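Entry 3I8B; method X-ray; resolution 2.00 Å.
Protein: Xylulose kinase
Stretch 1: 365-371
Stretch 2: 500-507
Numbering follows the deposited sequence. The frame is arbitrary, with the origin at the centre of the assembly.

Stretch 1 365-371: ITLVPYF
Stretch 2, residues 500-507: EAYAKARG

A short strand can pack against a helix without a single direct hydrogen bond between them, and in xylulose kinase the apolar centre of such a contact is Ala 505, whose CB points toward the strand and touches both Thr 366 CG2 (3.7 Å) and Val 368 CG2 (3.8 Å). Thr 366, chi1 m, also points toward the helix, and its CG2 lies 3.8 Å from Tyr 502 CA, so the methyl group rests against the helical backbone itself. Val 368, chi1 t, is directed sideways, yet its CG2 reaches within 3.6 Å of Arg 506 N and 3.8 Å of Arg 506 CB. That amide is already engaged inside the helix, with Arg 506 N donating to Tyr 502 O at 2.9 Å. Leu 367, between these two residues, has its CA-to-CB bond pointing away from the helix (chi1 t, chi2 p). One turn before Ala 505, Ala 501 CB meets Thr 366 OG1 at 4.0 Å.

The contact buries 342 Å² over both sides. The strand, Thr 366 to Val 368, has extended backbone angles (phi/psi -122/133, -106/126 and -102/103); the helix, already under way at Glu 500, runs through Arg 506. Their axes approach to 8.2 Å, with N-to-C directions 52° apart and a signed crossing angle of -52°. The register is set by two CA-to-CA pairs, Thr 366 with Tyr 502 at 6.1 Å and Val 368 with Arg 506 at 5.9 Å.

Farther out, Tyr 502 (chi1 t, chi2 -89°) leaves the helix sideways, but its ring end comes nearer to the other segment. The ring edge receives Leu 367 O, 3.3 Å from Tyr 502 CE2, and Pro 369 CD, 3.7 Å from the same CE2 and 3.4 Å from Tyr 502 OH. Leu 367 O is buried by the contact and has no hydrogen-bonding partner in the model.

Following Val 368, Pro 369 (phi/psi -86/48, C-gamma endo) and Tyr 370 (-82/50) turn the chain; Tyr 370 N makes a weak 2.9 Å hydrogen bond to Val 368 O. Tyr 370, chi1 m and chi2 -15°, brings its OH to 3.8 Å from Arg 506 CB. Arg 506 starts toward the strand with chi1 p, then leads away to hydrogen bonds elsewhere in the structure. At the polar edge, one water lies 2.8 Å from both Tyr 370 OH and Tyr 502 OH, hydrogen-bonded to each and linking the segments indirectly.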

ATOM      1  N   ILE A 365      -9.145  31.199  11.098  1.00 19.89           N
ATOM      2  CA  ILE A 365      -9.633  29.919  11.589  1.00 20.91           C
ATOM      3  C   ILE A 365      -8.835  28.755  11.009  1.00 26.73           C
ATOM      4  O   ILE A 365      -8.646  28.650   9.796  1.00 22.01           O
ATOM      5  CB  ILE A 365     -11.108  29.715  11.255  1.00 22.34           C
ATOM      6  CG1 ILE A 365     -11.965  30.781  11.953  1.00 19.15           C
ATOM      7  CG2 ILE A 365     -11.550  28.300  11.630  1.00 17.06           C
ATOM      8  CD1 ILE A 365     -13.431  30.722  11.554  1.00 20.29           C
ATOM      9  N   THR A 366      -8.379  27.878  11.890  1.00 24.72           N
ATOM     10  CA  THR A 366      -7.642  26.695  11.481  1.00 24.57           C
ATOM     11  C   THR A 366      -8.350  25.438  11.971  1.00 23.38           C
ATOM     12  O   THR A 366      -8.774  25.357  13.133  1.00 22.25           O
ATOM     13  CB  THR A 366      -6.228  26.708  12.060  1.00 24.22           C
ATOM     14  OG1 THR A 366      -5.509  27.828  11.535  1.00 26.89           O
ATOM     15  CG2 THR A 366      -5.495  25.422  11.713  1.00 22.80           C
ATOM     16  N   LEU A 367      -8.490  24.470  11.075  1.00 19.94           N
ATOM     17  CA  LEU A 367      -8.989  23.151  11.428  1.00 18.96           C
ATOM     18  C   LEU A 367      -7.838  22.161  11.436  1.00 20.11           C
ATOM     19  O   LEU A 367      -7.102  22.073  10.448  1.00 18.10           O
ATOM     20  CB  LEU A 367     -10.031  22.684  10.404  1.00 17.42           C
ATOM     21  CG  LEU A 367     -10.460  21.218  10.543  1.00 17.96           C
ATOM     22  CD1 LEU A 367     -11.049  20.955  11.947  1.00 19.44           C
ATOM     23  CD2 LEU A 367     -11.444  20.808   9.444  1.00 22.47           C
ATOM     24  N   VAL A 368      -7.661  21.449  12.549  1.00 16.63           N
ATOM     25  CA  VAL A 368      -6.812  20.262  12.580  1.00 15.72           C
ATOM     26  C   VAL A 368      -7.757  19.074  12.553  1.00 18.79           C
ATOM     27  O   VAL A 368      -8.367  18.730  13.566  1.00 20.17           O
ATOM     28  CB  VAL A 368      -5.908  20.200  13.827  1.00 20.63           C
ATOM     29  CG1 VAL A 368      -5.093  18.891  13.847  1.00 13.70           C
ATOM     30  CG2 VAL A 368      -4.983  21.402  13.873  1.00 19.67           C
ATOM     31  N   PRO A 369      -7.891  18.439  11.382  1.00 18.95           N
ATOM     32  CA  PRO A 369      -9.027  17.560  11.113  1.00 20.34           C
ATOM     33  C   PRO A 369      -8.839  16.126  11.580  1.00 21.17           C
ATOM     34  O   PRO A 369      -9.110  15.220  10.792  1.00 21.43           O
ATOM     35  CB  PRO A 369      -9.098  17.550   9.578  1.00 22.07           C
ATOM     36  CG  PRO A 369      -7.819  18.211   9.091  1.00 21.20           C
ATOM     37  CD  PRO A 369      -6.931  18.427  10.265  1.00 20.56           C
ATOM     38  N   TYR A 370      -8.399  15.912  12.815  1.00 20.53           N
ATOM     39  CA  TYR A 370      -8.184  14.549  13.294  1.00 19.50           C
ATOM     40  C   TYR A 370      -9.490  13.905  13.772  1.00 22.55           C
ATOM     41  O   TYR A 370      -9.561  13.343  14.865  1.00 22.22           O
ATOM     42  CB  TYR A 370      -7.119  14.506  14.396  1.00 17.45           C
ATOM     43  CG  TYR A 370      -5.765  15.053  13.988  1.00 23.01           C
ATOM     44  CD1 TYR A 370      -5.437  15.251  12.646  1.00 25.80           C
ATOM     45  CD2 TYR A 370      -4.801  15.346  14.944  1.00 23.59           C
ATOM     46  CE1 TYR A 370      -4.192  15.750  12.275  1.00 18.91           C
ATOM     47  CE2 TYR A 370      -3.568  15.836  14.584  1.00 23.25           C
ATOM     48  CZ  TYR A 370      -3.268  16.037  13.255  1.00 24.38           C
ATOM     49  OH  TYR A 370      -2.034  16.525  12.922  1.00 21.11           O
ATOM     50  N   PHE A 371     -10.527  13.983  12.948  1.00 22.95           N
ATOM     51  CA  PHE A 371     -11.781  13.323  13.278  1.00 23.14           C
ATOM     52  C   PHE A 371     -11.491  11.857  13.525  1.00 22.93           C
ATOM     53  O   PHE A 371     -10.990  11.168  12.636  1.00 23.21           O
ATOM     54  CB  PHE A 371     -12.784  13.476  12.139  1.00 22.29           C
ATOM     55  CG  PHE A 371     -13.156  14.896  11.857  1.00 22.71           C
ATOM     56  CD1 PHE A 371     -14.131  15.532  12.605  1.00 23.38           C
ATOM     57  CD2 PHE A 371     -12.521  15.603  10.849  1.00 22.83           C
ATOM     58  CE1 PHE A 371     -14.475  16.843  12.352  1.00 22.03           C
ATOM     59  CE2 PHE A 371     -12.861  16.920  10.588  1.00 22.15           C
ATOM     60  CZ  PHE A 371     -13.835  17.541  11.341  1.00 24.53           C
ATOM     61  N   GLU A 500       1.634  27.252   7.719  1.00 27.55           N
ATOM     62  CA  GLU A 500       2.361  27.664   8.923  1.00 27.33           C
ATOM     63  C   GLU A 500       1.425  27.797  10.131  1.00 25.81           C
ATOM     64  O   GLU A 500       1.786  27.416  11.246  1.00 23.17           O
ATOM     65  CB  GLU A 500       3.173  28.943   8.682  1.00 27.65           C
ATOM     66  CG  GLU A 500       4.379  28.716   7.752  1.00 39.85           C
ATOM     67  CD  GLU A 500       5.150  29.993   7.413  1.00 43.87           C
ATOM     68  OE1 GLU A 500       4.533  31.082   7.411  1.00 48.03           O
ATOM     69  OE2 GLU A 500       6.371  29.903   7.138  1.00 41.66           O
ATOM     70  N   ALA A 501       0.224  28.317   9.892  1.00 23.23           N
ATOM     71  CA  ALA A 501      -0.809  28.403  10.926  1.00 27.50           C
ATOM     72  C   ALA A 501      -1.299  27.017  11.344  1.00 25.78           C
ATOM     73  O   ALA A 501      -1.503  26.747  12.525  1.00 25.49           O
ATOM     74  CB  ALA A 501      -1.983  29.251  10.438  1.00 22.23           C
ATOM     75  N   TYR A 502      -1.490  26.147  10.360  1.00 24.02           N
ATOM     76  CA  TYR A 502      -1.924  24.784  10.605  1.00 22.70           C
ATOM     77  C   TYR A 502      -0.903  24.067  11.473  1.00 26.05           C
ATOM     78  O   TYR A 502      -1.263  23.374  12.421  1.00 23.40           O
ATOM     79  CB  TYR A 502      -2.089  24.037   9.275  1.00 23.52           C
ATOM     80  CG  TYR A 502      -2.467  22.577   9.415  1.00 21.86           C
ATOM     81  CD1 TYR A 502      -1.494  21.592   9.532  1.00 20.31           C
ATOM     82  CD2 TYR A 502      -3.805  22.182   9.425  1.00 19.45           C
ATOM     83  CE1 TYR A 502      -1.842  20.255   9.659  1.00 17.61           C
ATOM     84  CE2 TYR A 502      -4.161  20.850   9.546  1.00 14.88           C
ATOM     85  CZ  TYR A 502      -3.179  19.890   9.671  1.00 18.59           C
ATOM     86  OH  TYR A 502      -3.532  18.562   9.794  1.00 14.71           O
ATOM     87  N   ALA A 503       0.371  24.229  11.142  1.00 22.36           N
ATOM     88  CA  ALA A 503       1.422  23.537  11.878  1.00 27.13           C
ATOM     89  C   ALA A 503       1.438  23.966  13.339  1.00 27.06           C
ATOM     90  O   ALA A 503       1.553  23.125  14.233  1.00 25.76           O
ATOM     91  CB  ALA A 503       2.782  23.757  11.233  1.00 23.48           C
ATOM     92  N   LYS A 504       1.323  25.269  13.579  1.00 26.84           N
ATOM     93  CA  LYS A 504       1.215  25.768  14.944  1.00 27.30           C
ATOM     94  C   LYS A 504       0.068  25.071  15.660  1.00 26.95           C
ATOM     95  O   LYS A 504       0.268  24.464  16.709  1.00 30.36           O
ATOM     96  CB  LYS A 504       1.023  27.288  14.970  1.00 33.30           C
ATOM     97  CG  LYS A 504       2.302  28.078  14.693  1.00 38.71           C
ATOM     98  CD  LYS A 504       2.094  29.582  14.872  1.00 43.46           C
ATOM     99  CE  LYS A 504       3.377  30.370  14.580  1.00 42.67           C
ATOM    100  NZ  LYS A 504       3.654  30.483  13.123  1.00 49.58           N
ATOM    101  N   ALA A 505      -1.124  25.131  15.074  1.00 24.80           N
ATOM    102  CA  ALA A 505      -2.313  24.549  15.699  1.00 26.47           C
ATOM    103  C   ALA A 505      -2.168  23.071  16.040  1.00 25.04           C
ATOM    104  O   ALA A 505      -2.504  22.660  17.142  1.00 25.69           O
ATOM    105  CB  ALA A 505      -3.560  24.779  14.834  1.00 22.81           C
ATOM    106  N   ARG A 506      -1.671  22.270  15.103  1.00 22.92           N
ATOM    107  CA  ARG A 506      -1.604  20.827  15.323  1.00 21.50           C
ATOM    108  C   ARG A 506      -0.516  20.470  16.314  1.00 25.91           C
ATOM    109  O   ARG A 506      -0.544  19.397  16.912  1.00 26.53           O
ATOM    110  CB  ARG A 506      -1.402  20.075  14.007  1.00 24.52           C
ATOM    111  CG  ARG A 506      -0.052  20.292  13.358  1.00 23.22           C
ATOM    112  CD  ARG A 506       0.918  19.146  13.638  1.00 21.55           C
ATOM    113  NE  ARG A 506       1.957  19.136  12.614  1.00 24.75           N
ATOM    114  CZ  ARG A 506       3.155  19.695  12.748  1.00 25.92           C
ATOM    115  NH1 ARG A 506       3.484  20.298  13.881  1.00 28.73           N
ATOM    116  NH2 ARG A 506       4.026  19.657  11.743  1.00 23.50           N
ATOM    117  N   GLY A 507       0.440  21.376  16.478  1.00 27.84           N
ATOM    118  CA  GLY A 507       1.478  21.227  17.482  1.00 30.29           C
ATOM    119  C   GLY A 507       2.555  20.232  17.092  1.00 32.67           C
ATOM    120  O   GLY A 507       3.224  19.677  17.964  1.00 40.47           O
TER
HETATM  121  O   HOH W   1      -1.377  16.915  10.270  1.00 20.00           O